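Local coordinates for protein DNA annealing helicase and endonuclease ZRANB3 (Homo sapiens, PDB 5MKW) that anneals DNA strands in an ATP-dependent manner and cuts DNA at stalled replication forks, this chain being its zinc-binding HNH endonuclease domain, at residues C23-Q28 with T94-C99; Q73-K78 with V98-R103; E29-L34 with P66-F71; P79-G84 with A108-Q113; A37-R42 with E61-P66. One frame throughout, in Å; residues are numbered along the deposited sequence.

Interaction 1 of 5, residues C23-Q28 with T94-C99. With ZN (zinc ion), chain C.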
# COMPACT_ATOMS: atom_id res chain seq x y z
N CYS A 23 -1.10 -10.36 2.98
CA CYS A 23 -1.72 -11.24 2.01
C CYS A 23 -0.74 -11.95 1.09
O CYS A 23 -1.14 -12.83 0.35
CB CYS A 23 -2.75 -10.46 1.17
SG CYS A 23 -2.01 -9.41 -0.08
N ASN A 24 0.53 -11.57 1.16
CA ASN A 24 1.67 -12.21 0.51
C ASN A 24 1.69 -12.12 -1.01
O ASN A 24 2.48 -12.77 -1.67
CB ASN A 24 1.93 -13.61 1.08
CG ASN A 24 2.14 -13.57 2.58
OD1 ASN A 24 2.98 -12.80 3.10
ND2 ASN A 24 1.26 -14.26 3.30
N VAL A 25 0.97 -11.15 -1.55
CA VAL A 25 1.18 -10.85 -2.94
C VAL A 25 2.54 -10.24 -3.17
O VAL A 25 3.10 -9.53 -2.30
CB VAL A 25 0.07 -9.98 -3.56
CG1 VAL A 25 -1.26 -10.70 -3.46
CG2 VAL A 25 0.03 -8.58 -2.94
N ASN A 26 3.12 -10.54 -4.32
CA ASN A 26 4.40 -9.91 -4.67
C ASN A 26 4.14 -8.64 -5.48
O ASN A 26 3.98 -8.68 -6.71
CB ASN A 26 5.34 -10.85 -5.43
CG ASN A 26 6.72 -10.24 -5.59
OD1 ASN A 26 6.90 -9.01 -5.63
ND2 ASN A 26 7.70 -11.08 -5.58
N ALA A 27 3.98 -7.55 -4.75
CA ALA A 27 3.47 -6.33 -5.34
C ALA A 27 4.53 -5.71 -6.23
O ALA A 27 4.21 -5.12 -7.28
CB ALA A 27 3.04 -5.38 -4.25
N GLN A 28 5.79 -5.89 -5.88
CA GLN A 28 6.86 -5.38 -6.72
C GLN A 28 6.96 -6.08 -8.08
O GLN A 28 7.25 -5.44 -9.08
CB GLN A 28 8.20 -5.45 -6.01
CG GLN A 28 9.41 -4.98 -6.85
CD GLN A 28 9.45 -3.46 -6.98
OE1 GLN A 28 8.68 -2.71 -6.32
NE2 GLN A 28 10.34 -2.99 -7.81
N THR A 94 5.82 -4.02 4.76
CA THR A 94 5.30 -3.83 3.44
C THR A 94 3.87 -4.31 3.40
O THR A 94 3.54 -5.43 3.84
CB THR A 94 6.15 -4.68 2.44
OG1 THR A 94 7.53 -4.28 2.52
CG2 THR A 94 5.65 -4.47 1.04
N LEU A 95 3.02 -3.45 2.86
CA LEU A 95 1.64 -3.79 2.53
C LEU A 95 1.42 -3.51 1.05
O LEU A 95 1.84 -2.45 0.54
CB LEU A 95 0.64 -2.93 3.33
CG LEU A 95 0.60 -3.02 4.86
CD1 LEU A 95 -0.52 -2.14 5.41
CD2 LEU A 95 0.41 -4.44 5.34
N CYS A 96 0.69 -4.38 0.36
CA CYS A 96 0.18 -4.02 -0.94
C CYS A 96 -0.82 -2.86 -0.75
O CYS A 96 -1.31 -2.56 0.37
CB CYS A 96 -0.50 -5.23 -1.62
SG CYS A 96 -2.10 -5.68 -0.94
N THR A 97 -1.13 -2.18 -1.85
CA THR A 97 -1.98 -1.00 -1.74
C THR A 97 -3.44 -1.30 -1.40
O THR A 97 -4.10 -0.48 -0.83
CB THR A 97 -1.85 -0.11 -2.98
OG1 THR A 97 -1.80 -0.93 -4.16
CG2 THR A 97 -0.55 0.72 -2.84
N VAL A 98 -3.91 -2.51 -1.69
CA VAL A 98 -5.25 -2.92 -1.33
C VAL A 98 -5.32 -3.13 0.20
O VAL A 98 -6.19 -2.61 0.87
CB VAL A 98 -5.68 -4.18 -2.10
CG1 VAL A 98 -6.93 -4.80 -1.49
CG2 VAL A 98 -5.92 -3.85 -3.58
N CYS A 99 -4.36 -3.84 0.75
CA CYS A 99 -4.30 -3.94 2.22
C CYS A 99 -4.08 -2.58 2.91
O CYS A 99 -4.58 -2.33 4.00
CB CYS A 99 -3.20 -4.90 2.63
SG CYS A 99 -3.55 -6.64 2.20
ZN ZN C . -1.86 -7.27 0.78
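The sulfur of C96 is the best-held polar atom here, gripped twice: it lies 2.4 Å from the zinc ion, and it accepts a hydrogen bond from the backbone N of C99, 3.4 Å from C96 SG and nearly straight at 171°. That bond is an N-cap, since C96 ends strand 92-96 and immediately precedes helix 97-118. The cap and the metal bond together fix the rotation of the C96 side chain, whose SG sits between the backbone N and the carbonyl carbon (chi1 73°). An N-H at a helix start turned onto the sulfur would probably stabilise a thiolate. C99 SG reaches the same zinc at 2.3 Å from the first turn of the helix, and C23 SG comes from the other segment, also at 2.3 Å. C20 supplies the fourth sulfur, so the site is a Cys4 zinc centre built from two CxxC pairs, one ahead of helix 27-36 and the other at the strand-to-helix junction of the HNH domain. C23 SG and C96 SG stand 3.8 Å apart, as ligands of a shared metal do. Beside the site the contact turns apolar: V25 lays its CG2 branch alongside the C96 methylene, with V25 CG2 3.6 Å from C96 CB. The methyl of A27, at the start of helix 27-36, points toward the same methylene more loosely, A27 CB standing 4.4 Å from C96 CB.

Interaction 2 of 5, residues Q73-K78 with V98-R103. With ZN (zinc ion), chain C.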
# COMPACT_ATOMS: atom_id res chain seq x y z
N GLN A 73 3.23 -0.05 -0.12
CA GLN A 73 3.49 1.03 0.81
C GLN A 73 4.11 0.41 2.08
O GLN A 73 3.78 -0.72 2.41
CB GLN A 73 2.16 1.69 1.23
CG GLN A 73 1.47 2.50 0.15
CD GLN A 73 2.26 3.76 -0.16
OE1 GLN A 73 2.83 4.37 0.75
NE2 GLN A 73 2.48 4.04 -1.44
N VAL A 74 4.96 1.18 2.78
CA VAL A 74 5.39 0.83 4.13
C VAL A 74 4.36 1.31 5.14
O VAL A 74 3.85 2.44 5.03
CB VAL A 74 6.74 1.50 4.45
CG1 VAL A 74 7.16 1.24 5.89
CG2 VAL A 74 7.79 0.97 3.50
N ASP A 75 4.07 0.49 6.14
CA ASP A 75 3.14 0.91 7.17
C ASP A 75 3.53 0.26 8.49
O ASP A 75 4.49 -0.52 8.56
CB ASP A 75 1.70 0.51 6.76
CG ASP A 75 0.61 1.40 7.40
OD1 ASP A 75 0.86 2.05 8.46
OD2 ASP A 75 -0.52 1.34 6.88
N HIS A 76 2.80 0.59 9.55
CA HIS A 76 3.12 0.09 10.88
C HIS A 76 2.72 -1.37 11.04
O HIS A 76 1.67 -1.79 10.55
CB HIS A 76 2.38 0.88 11.96
CG HIS A 76 2.75 2.32 11.99
ND1 HIS A 76 1.88 3.31 11.61
CD2 HIS A 76 3.91 2.92 12.33
CE1 HIS A 76 2.48 4.48 11.76
NE2 HIS A 76 3.71 4.28 12.18
N ILE A 77 3.50 -2.11 11.82
CA ILE A 77 3.08 -3.44 12.22
C ILE A 77 2.09 -3.35 13.38
O ILE A 77 1.03 -3.98 13.33
CB ILE A 77 4.25 -4.33 12.66
CG1 ILE A 77 5.23 -4.55 11.51
CG2 ILE A 77 3.71 -5.65 13.22
CD1 ILE A 77 6.58 -5.07 11.98
N LYS A 78 2.42 -2.52 14.38
CA LYS A 78 1.52 -2.23 15.51
C LYS A 78 1.11 -0.76 15.44
O LYS A 78 1.90 0.16 15.79
CB LYS A 78 2.21 -2.48 16.85
CG LYS A 78 2.95 -3.82 16.89
CD LYS A 78 3.26 -4.28 18.32
CE LYS A 78 4.48 -5.20 18.37
NZ LYS A 78 4.20 -6.49 19.07
N VAL A 98 -3.91 -2.51 -1.69
CA VAL A 98 -5.25 -2.92 -1.33
C VAL A 98 -5.32 -3.13 0.20
O VAL A 98 -6.19 -2.61 0.87
CB VAL A 98 -5.68 -4.18 -2.10
CG1 VAL A 98 -6.93 -4.80 -1.49
CG2 VAL A 98 -5.92 -3.85 -3.58
N CYS A 99 -4.36 -3.84 0.75
CA CYS A 99 -4.30 -3.94 2.22
C CYS A 99 -4.08 -2.58 2.91
O CYS A 99 -4.58 -2.33 4.00
CB CYS A 99 -3.20 -4.90 2.63
SG CYS A 99 -3.55 -6.64 2.20
N HIS A 100 -3.24 -1.75 2.33
CA HIS A 100 -2.97 -0.47 2.90
C HIS A 100 -4.25 0.39 2.95
O HIS A 100 -4.51 1.08 3.92
CB HIS A 100 -1.91 0.25 2.13
CG HIS A 100 -1.56 1.57 2.70
ND1 HIS A 100 -1.69 2.74 1.99
CD2 HIS A 100 -0.97 1.89 3.87
CE1 HIS A 100 -1.17 3.73 2.70
NE2 HIS A 100 -0.85 3.26 3.89
N LYS A 101 -5.02 0.37 1.86
CA LYS A 101 -6.29 1.10 1.82
C LYS A 101 -7.39 0.57 2.78
O LYS A 101 -8.12 1.39 3.37
CB LYS A 101 -6.81 1.13 0.40
CG LYS A 101 -6.04 2.13 -0.43
CD LYS A 101 -6.56 2.16 -1.83
CE LYS A 101 -5.51 2.75 -2.74
NZ LYS A 101 -5.34 4.19 -2.48
N GLU A 102 -7.49 -0.75 2.95
CA GLU A 102 -8.35 -1.32 4.00
C GLU A 102 -7.93 -0.81 5.37
O GLU A 102 -8.76 -0.46 6.20
CB GLU A 102 -8.31 -2.83 4.02
CG GLU A 102 -8.91 -3.52 2.81
CD GLU A 102 -8.55 -5.02 2.73
OE1 GLU A 102 -8.05 -5.58 3.73
OE2 GLU A 102 -8.83 -5.65 1.71
N ARG A 103 -6.63 -0.83 5.63
CA ARG A 103 -6.12 -0.34 6.90
C ARG A 103 -6.41 1.15 7.14
O ARG A 103 -6.93 1.54 8.19
CB ARG A 103 -4.63 -0.57 7.03
CG ARG A 103 -4.12 0.07 8.33
CD ARG A 103 -3.11 -0.77 8.99
NE ARG A 103 -3.58 -2.14 9.21
CZ ARG A 103 -2.77 -3.09 9.66
NH1 ARG A 103 -1.54 -2.76 10.00
NH2 ARG A 103 -3.22 -4.33 9.85
ZN ZN C . -1.86 -7.27 0.78
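Strand 72-76 and helix 97-118, the strand and helix of an HNH (His-Me finger) nuclease fold, approach here with their local axes 9.4 Å apart and inclined at 39°. H100 carries the contact. Its CB leaves the helix toward the strand and CG stands anti to the backbone N. Ring atom CG lies against Q73 CB, and H100 ND1 is the nearest ring atom to Q73 CG, at 3.7 Å, with H100 CE1 facing Q73 CG at 3.9 Å. That methylene sits over one face, Q73 CG being 4.0 Å from the ring centroid and 25° off the normal, a CH-pi contact. Beyond it, Q73 NE2 is hydrogen-bonded to the carbonyl O of G69. At the edge of the imidazole, H100 CD2 meets D75 OD2 at 3.1 Å, the carboxylate turned 70° to the ring; the negative charge would be likely to polarise this C-H. The tip, H100 NE2, lies 3.6 Å from D75 OD2. The other carboxylate oxygen accepts from the N of H76, with 2.7 Å between H76 N and D75 OD1. One turn further along the helix, R103 passes its methylenes alongside the same aspartate, R103 CD lying 4.0 Å from D75 OD2.

Interaction 3 of 5, residues E29-L34 with P66-F71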
# COMPACT_ATOMS: atom_id res chain seq x y z
N GLU A 29 6.74 -7.38 -8.10
CA GLU A 29 6.76 -8.14 -9.35
C GLU A 29 5.64 -7.68 -10.29
O GLU A 29 5.86 -7.52 -11.48
CB GLU A 29 6.58 -9.62 -9.03
CG GLU A 29 6.14 -10.48 -10.22
CD GLU A 29 6.01 -11.97 -9.83
OE1 GLU A 29 5.02 -12.34 -9.14
OE2 GLU A 29 6.92 -12.76 -10.19
N LEU A 30 4.46 -7.43 -9.73
CA LEU A 30 3.37 -6.85 -10.55
C LEU A 30 3.70 -5.43 -11.09
O LEU A 30 3.42 -5.10 -12.26
CB LEU A 30 2.06 -6.81 -9.76
CG LEU A 30 0.81 -6.45 -10.63
CD1 LEU A 30 0.58 -7.55 -11.70
CD2 LEU A 30 -0.41 -6.26 -9.73
N PHE A 31 4.26 -4.58 -10.25
CA PHE A 31 4.74 -3.25 -10.68
C PHE A 31 5.64 -3.38 -11.92
O PHE A 31 5.46 -2.67 -12.91
CB PHE A 31 5.54 -2.54 -9.55
CG PHE A 31 6.35 -1.37 -10.05
CD1 PHE A 31 5.71 -0.25 -10.63
CD2 PHE A 31 7.74 -1.43 -10.12
CE1 PHE A 31 6.43 0.77 -11.25
CE2 PHE A 31 8.46 -0.42 -10.73
CZ PHE A 31 7.80 0.69 -11.30
N LEU A 32 6.63 -4.26 -11.85
CA LEU A 32 7.61 -4.35 -12.95
C LEU A 32 6.93 -4.83 -14.22
O LEU A 32 7.24 -4.36 -15.30
CB LEU A 32 8.76 -5.29 -12.61
CG LEU A 32 9.63 -4.86 -11.45
CD1 LEU A 32 10.48 -6.03 -10.99
CD2 LEU A 32 10.49 -3.69 -11.89
N ARG A 33 6.02 -5.79 -14.08
CA ARG A 33 5.28 -6.31 -15.22
C ARG A 33 4.42 -5.22 -15.88
O ARG A 33 4.45 -5.04 -17.12
CB ARG A 33 4.44 -7.51 -14.77
CG ARG A 33 3.47 -8.04 -15.83
CD ARG A 33 4.03 -9.12 -16.74
NE ARG A 33 2.96 -9.71 -17.53
CZ ARG A 33 2.70 -9.41 -18.80
NH1 ARG A 33 3.46 -8.55 -19.46
NH2 ARG A 33 1.69 -10.00 -19.41
N LEU A 34 3.73 -4.42 -15.05
CA LEU A 34 2.94 -3.33 -15.56
C LEU A 34 3.77 -2.24 -16.21
O LEU A 34 3.44 -1.73 -17.28
CB LEU A 34 1.97 -2.78 -14.47
CG LEU A 34 0.71 -3.61 -14.70
CD1 LEU A 34 0.22 -4.37 -13.52
CD2 LEU A 34 -0.41 -2.87 -15.41
N PRO A 66 2.44 3.61 -14.30
CA PRO A 66 2.49 3.00 -12.98
C PRO A 66 3.77 3.41 -12.25
O PRO A 66 4.84 3.62 -12.87
CB PRO A 66 2.48 1.50 -13.29
CG PRO A 66 2.93 1.38 -14.70
CD PRO A 66 2.47 2.63 -15.40
N GLY A 67 3.64 3.63 -10.96
CA GLY A 67 4.80 3.78 -10.02
C GLY A 67 4.73 2.85 -8.84
O GLY A 67 3.68 2.32 -8.54
N GLU A 68 5.89 2.61 -8.18
CA GLU A 68 6.03 1.60 -7.20
C GLU A 68 4.99 1.81 -6.08
O GLU A 68 4.44 0.89 -5.54
CB GLU A 68 7.52 1.67 -6.70
CG GLU A 68 8.59 1.29 -7.77
CD GLU A 68 9.15 2.42 -8.72
OE1 GLU A 68 8.49 3.51 -8.94
OE2 GLU A 68 10.23 2.11 -9.41
N GLY A 69 4.83 3.07 -5.67
CA GLY A 69 3.85 3.43 -4.67
C GLY A 69 2.38 3.13 -4.98
O GLY A 69 1.57 3.09 -4.08
N HIS A 70 2.05 2.85 -6.24
CA HIS A 70 0.72 2.37 -6.57
C HIS A 70 0.49 0.94 -6.15
O HIS A 70 -0.66 0.50 -6.08
CB HIS A 70 0.44 2.45 -8.08
CG HIS A 70 0.32 3.84 -8.59
ND1 HIS A 70 0.85 4.22 -9.80
CD2 HIS A 70 -0.33 4.93 -8.10
CE1 HIS A 70 0.52 5.47 -10.04
NE2 HIS A 70 -0.22 5.92 -9.04
N PHE A 71 1.57 0.20 -5.98
CA PHE A 71 1.50 -1.24 -5.74
C PHE A 71 1.76 -1.63 -4.26
O PHE A 71 1.13 -2.57 -3.75
CB PHE A 71 2.50 -1.94 -6.68
CG PHE A 71 2.13 -1.83 -8.13
CD1 PHE A 71 2.41 -0.67 -8.84
CD2 PHE A 71 1.32 -2.77 -8.71
CE1 PHE A 71 1.99 -0.52 -10.17
CE2 PHE A 71 0.89 -2.63 -10.01
CZ PHE A 71 1.24 -1.51 -10.76
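Two phenylalanines form the dense part of this contact, and E68 forms its exposed margin. The F71 ring lies flat against helix 27-36: F31 CA stands 3.7 Å from the F71 centroid, only 1° off the ring normal, so the F31 alpha carbon covers the centre of the face in a CH-pi contact. F31 CG is anti to the backbone N, which sends its ring past F71 in an offset edge-to-face pair, F31 presenting its edge, with centroids 5.7 Å apart and planes at 63°. The rim of F71 is enclosed as well. L30 CD2 touches F71 CE2 at 3.9 Å, near the ring plane, and L34 CD1 reaches the same carbon at 4.0 Å. P66 closes the far end more loosely, its CG 4.3 Å from L34 CB.

Toward solvent the packing is of another kind. E68, bent at chi2, folds back over one face of F31, placing E68 CG 3.7 Å from the F31 centroid in a CH-pi contact, while its carboxylate lies stacked at 29° to the ring. The turn behind is braced by G67 N donating to H70 ND1, 3.1 Å between the two atoms. The arrangement is that of a small hydrophobic core, in which the loop entering strand 72-76 of the HNH domain is pinned by interlocking aromatics onto a helix that follows the first CxxC pair of the zinc site.

Interaction 4 of 5, residues P79-G84 with A108-Q113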
# COMPACT_ATOMS: atom_id res chain seq x y z
N PRO A 79 -0.03 -0.51 14.78
CA PRO A 79 -0.52 0.87 14.85
C PRO A 79 -1.30 1.11 16.13
O PRO A 79 -1.92 0.21 16.71
CB PRO A 79 -1.45 0.99 13.65
CG PRO A 79 -1.91 -0.41 13.38
CD PRO A 79 -0.80 -1.33 13.83
N VAL A 80 -1.32 2.37 16.51
CA VAL A 80 -2.22 2.85 17.52
C VAL A 80 -3.66 2.84 16.95
O VAL A 80 -3.86 2.95 15.72
CB VAL A 80 -1.73 4.26 17.93
CG1 VAL A 80 -2.65 4.89 18.96
CG2 VAL A 80 -0.29 4.17 18.44
N TYR A 81 -4.66 2.67 17.81
CA TYR A 81 -6.07 2.90 17.42
C TYR A 81 -6.29 4.25 16.73
O TYR A 81 -6.01 5.28 17.32
CB TYR A 81 -6.96 2.81 18.66
CG TYR A 81 -8.42 2.62 18.36
CD1 TYR A 81 -8.90 1.37 17.94
CD2 TYR A 81 -9.34 3.66 18.55
CE1 TYR A 81 -10.24 1.18 17.65
CE2 TYR A 81 -10.68 3.48 18.26
CZ TYR A 81 -11.13 2.24 17.81
OH TYR A 81 -12.47 2.03 17.58
N GLY A 82 -6.75 4.25 15.49
CA GLY A 82 -6.93 5.50 14.75
C GLY A 82 -5.72 5.91 13.93
O GLY A 82 -5.77 6.87 13.18
N GLY A 83 -4.63 5.17 14.02
CA GLY A 83 -3.48 5.38 13.14
C GLY A 83 -2.34 6.03 13.89
O GLY A 83 -2.50 6.46 15.05
N GLY A 84 -1.17 6.00 13.27
CA GLY A 84 0.07 6.36 13.94
C GLY A 84 0.74 5.21 14.67
O GLY A 84 0.31 4.06 14.61
N ALA A 108 -9.65 5.42 9.80
CA ALA A 108 -10.58 6.57 9.72
C ALA A 108 -11.90 6.34 10.45
O ALA A 108 -12.37 7.23 11.15
CB ALA A 108 -10.84 6.94 8.27
N LYS A 109 -12.43 5.13 10.41
CA LYS A 109 -13.57 4.78 11.24
C LYS A 109 -13.20 4.79 12.71
O LYS A 109 -13.96 5.30 13.52
CB LYS A 109 -14.14 3.41 10.86
CG LYS A 109 -14.62 3.34 9.42
CD LYS A 109 -15.25 4.65 8.95
CE LYS A 109 -16.00 4.49 7.65
NZ LYS A 109 -17.11 3.50 7.78
N GLU A 110 -12.04 4.25 13.04
CA GLU A 110 -11.57 4.25 14.42
C GLU A 110 -11.45 5.66 14.96
O GLU A 110 -11.85 5.91 16.09
CB GLU A 110 -10.24 3.53 14.56
CG GLU A 110 -10.37 2.04 14.34
CD GLU A 110 -9.05 1.33 14.15
OE1 GLU A 110 -7.97 1.97 14.18
OE2 GLU A 110 -9.10 0.10 13.94
N ARG A 111 -10.90 6.57 14.16
CA ARG A 111 -10.85 7.98 14.54
C ARG A 111 -12.27 8.59 14.78
O ARG A 111 -12.49 9.31 15.77
CB ARG A 111 -10.04 8.79 13.53
CG ARG A 111 -8.55 8.60 13.76
CD ARG A 111 -7.64 9.49 12.89
NE ARG A 111 -8.11 9.55 11.50
CZ ARG A 111 -7.68 8.77 10.49
NH1 ARG A 111 -6.71 7.88 10.65
NH2 ARG A 111 -8.23 8.90 9.30
N SER A 112 -13.21 8.23 13.91
CA SER A 112 -14.65 8.44 14.17
C SER A 112 -15.12 7.91 15.51
O SER A 112 -15.72 8.63 16.28
CB SER A 112 -15.48 7.74 13.09
OG SER A 112 -15.84 8.65 12.09
N GLN A 113 -14.93 6.62 15.76
CA GLN A 113 -15.30 6.02 17.05
C GLN A 113 -14.67 6.76 18.26
O GLN A 113 -15.34 6.97 19.28
CB GLN A 113 -14.96 4.52 17.10
CG GLN A 113 -15.24 3.81 18.45
CD GLN A 113 -16.71 3.47 18.72
OE1 GLN A 113 -17.63 4.12 18.20
NE2 GLN A 113 -16.94 2.53 19.63
O HOH W 1 -4.97 1.19 13.57
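E110 lays its aliphatic chain over one face of the Y81 ring: E110 CB stands 3.7 Å from the ring centroid, 16° off the normal, in a CH-pi contact, and E110 CG comes within 3.4 Å of Y81 CE1. Extended beyond CG, the chain sets its carboxylate nearly parallel to the ring, the planes 14° apart. At the tip, E110 OE1 accepts from the backbone N of G82 (2.9 Å, 162°) through its anti lone pair, while a water bridges the same oxygen to the carbonyl O of V80. OE2 forms a salt bridge with R106. The receiving loop is a type II beta turn from V80 to G83 between strands 72-76 and 92-96 of the HNH domain, docked on the distal half of helix 97-118. An alanine at E110, keeping only CB over the ring, would remove CG and the carboxylate and probably loosen the turn for want of an acceptor for G82 N. A beta-carbon on G82 would crowd R111 CG. The G82 carbonyl O is gripped by R111 NH1 at 2.9 Å, in the guanidinium plane but with the donor above the carbonyl plane. Further out, Y81 OH rests 3.4 Å from Q113 CG.

Interaction 5 of 5, residues A37-R42 with E61-P66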
# COMPACT_ATOMS: atom_id res chain seq x y z
N ALA A 37 4.88 -3.45 -19.61
CA ALA A 37 3.82 -3.72 -20.57
C ALA A 37 3.44 -2.47 -21.34
O ALA A 37 3.46 -1.37 -20.81
CB ALA A 37 2.60 -4.27 -19.87
N PRO A 38 2.95 -2.65 -22.57
CA PRO A 38 2.40 -1.53 -23.32
C PRO A 38 1.20 -1.01 -22.61
O PRO A 38 0.45 -1.79 -22.04
CB PRO A 38 2.00 -2.17 -24.65
CG PRO A 38 2.90 -3.33 -24.78
CD PRO A 38 3.13 -3.85 -23.40
N LYS A 39 1.00 0.30 -22.67
CA LYS A 39 -0.18 0.89 -22.02
C LYS A 39 -1.46 0.15 -22.37
O LYS A 39 -2.35 -0.04 -21.52
CB LYS A 39 -0.32 2.38 -22.36
CG LYS A 39 -1.65 2.97 -21.97
CD LYS A 39 -1.73 4.43 -22.33
CE LYS A 39 -3.15 4.93 -22.19
NZ LYS A 39 -3.21 6.17 -21.37
N SER A 40 -1.56 -0.31 -23.62
CA SER A 40 -2.80 -0.93 -24.10
C SER A 40 -3.08 -2.29 -23.45
O SER A 40 -4.19 -2.78 -23.51
CB SER A 40 -2.75 -1.07 -25.62
OG SER A 40 -1.80 -2.04 -25.99
N GLN A 41 -2.08 -2.95 -22.88
CA GLN A 41 -2.33 -4.19 -22.12
C GLN A 41 -2.56 -4.00 -20.61
O GLN A 41 -2.91 -4.95 -19.94
CB GLN A 41 -1.18 -5.14 -22.32
CG GLN A 41 -1.05 -5.58 -23.77
CD GLN A 41 0.21 -6.37 -23.93
OE1 GLN A 41 0.80 -6.82 -22.94
NE2 GLN A 41 0.73 -6.42 -25.16
N ARG A 42 -2.34 -2.80 -20.09
CA ARG A 42 -2.31 -2.61 -18.62
C ARG A 42 -3.66 -2.79 -17.93
O ARG A 42 -3.75 -3.44 -16.90
CB ARG A 42 -1.73 -1.25 -18.28
CG ARG A 42 -0.27 -1.13 -18.67
CD ARG A 42 0.32 0.17 -18.17
NE ARG A 42 1.74 0.24 -18.34
CZ ARG A 42 2.39 1.36 -18.63
NH1 ARG A 42 1.74 2.47 -18.91
NH2 ARG A 42 3.70 1.33 -18.80
N GLU A 61 -4.55 5.92 -13.15
CA GLU A 61 -3.14 6.42 -13.09
C GLU A 61 -2.14 5.32 -13.41
O GLU A 61 -1.08 5.56 -14.01
CB GLU A 61 -2.80 6.93 -11.72
CG GLU A 61 -3.44 8.25 -11.37
CD GLU A 61 -3.15 8.59 -9.93
OE1 GLU A 61 -2.15 8.05 -9.36
OE2 GLU A 61 -3.95 9.35 -9.34
N MET A 62 -2.45 4.14 -12.90
CA MET A 62 -1.61 2.96 -13.16
C MET A 62 -1.57 2.52 -14.62
O MET A 62 -0.60 1.95 -15.06
CB MET A 62 -2.08 1.81 -12.26
CG MET A 62 -1.78 2.08 -10.77
SD MET A 62 -2.76 1.11 -9.62
CE MET A 62 -1.87 -0.41 -9.41
N ILE A 63 -2.65 2.74 -15.37
CA ILE A 63 -2.66 2.44 -16.80
C ILE A 63 -1.77 3.43 -17.56
O ILE A 63 -1.05 3.07 -18.49
CB ILE A 63 -4.12 2.47 -17.33
CG1 ILE A 63 -4.91 1.30 -16.79
CG2 ILE A 63 -4.15 2.53 -18.84
CD1 ILE A 63 -6.42 1.50 -16.81
N ARG A 64 -1.80 4.70 -17.14
CA ARG A 64 -1.05 5.74 -17.81
C ARG A 64 0.43 5.59 -17.47
O ARG A 64 1.29 5.70 -18.34
CB ARG A 64 -1.56 7.11 -17.35
CG ARG A 64 -0.82 8.31 -17.92
CD ARG A 64 -1.63 9.60 -17.67
NE ARG A 64 -2.99 9.35 -17.18
CZ ARG A 64 -3.37 9.53 -15.92
NH1 ARG A 64 -2.48 9.94 -15.03
NH2 ARG A 64 -4.62 9.29 -15.54
N ASN A 65 0.72 5.42 -16.19
CA ASN A 65 2.08 5.55 -15.71
C ASN A 65 2.28 4.93 -14.34
O ASN A 65 2.22 5.62 -13.32
CB ASN A 65 2.48 7.01 -15.67
CG ASN A 65 3.92 7.22 -15.20
OD1 ASN A 65 4.81 6.38 -15.44
ND2 ASN A 65 4.16 8.32 -14.56
N PRO A 66 2.44 3.61 -14.30
CA PRO A 66 2.49 3.00 -12.98
C PRO A 66 3.77 3.41 -12.25
O PRO A 66 4.84 3.62 -12.87
CB PRO A 66 2.48 1.50 -13.29
CG PRO A 66 2.93 1.38 -14.70
CD PRO A 66 2.47 2.63 -15.40
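K39, near the start of helix 39-47, makes the first contact. Its CG is anti to the backbone N (chi1 168°), and the chain runs out extended as far as CE, bending only at its last torsion and crossing I63 at about a right angle: K39 CG lies 3.5 Å from I63 O and 4.0 Å from I63 CG2. The ammonium end passes R64, K39 NZ being 4.2 Å from R64 CA, with the like charge of the R64 guanidinium near but not in contact.

One turn on, R42 carries most of the contact. The chain is extended from CG to NE and carries the guanidinium to the C-terminal end of helix 56-64. R42 NH1 donates to I63 O at 2.9 Å, with an N-H...O angle of 158°; the oxygen lies in the guanidinium plane, though the donor stands above the carbonyl plane. R64 O approaches R42 NH1 at 3.3 Å. The ring of P66 covers one guanidinium face, P66 CD sitting 3.5 Å from R42 CZ and over the centre of the group. NE donates to L34 O and NH2 to R35 O, both on the preceding helix. An alanine at R42 would probably unfasten the two helix ends from each other, because the donors to I63, L34 and R35 and the flat surface against P66 would all disappear.

Chemically, one buried cation serves carbonyls at two helix C-termini, whose dipoles would be likely to favour its positive charge; the contact thus joins helices 27-36, 39-47 and 56-64 through backbone acceptors.

Interactions 1, 2, 3 and 5 are partly buried, whereas interaction 4 lies at the surface. Interactions 1 and 2 share helix 97-118 and the two-stranded sheet; the first is held by metal, the second by a CH-pi contact and a carboxylate oxygen at the imidazole edge. L95 O and Q73 N, 2.9 Å apart, join them. Interaction 3 is mainly hydrophobic; it meets interaction 1 where T97 pairs with H70 and F71, and interaction 5 through the shared P66 and the bond from R42 to L34. Interaction 5 is more polar, resting on carbonyl groups. Interaction 4, on the distal part of helix 97-118, relies on helix side chains bonded to turn backbone, with a bridging water.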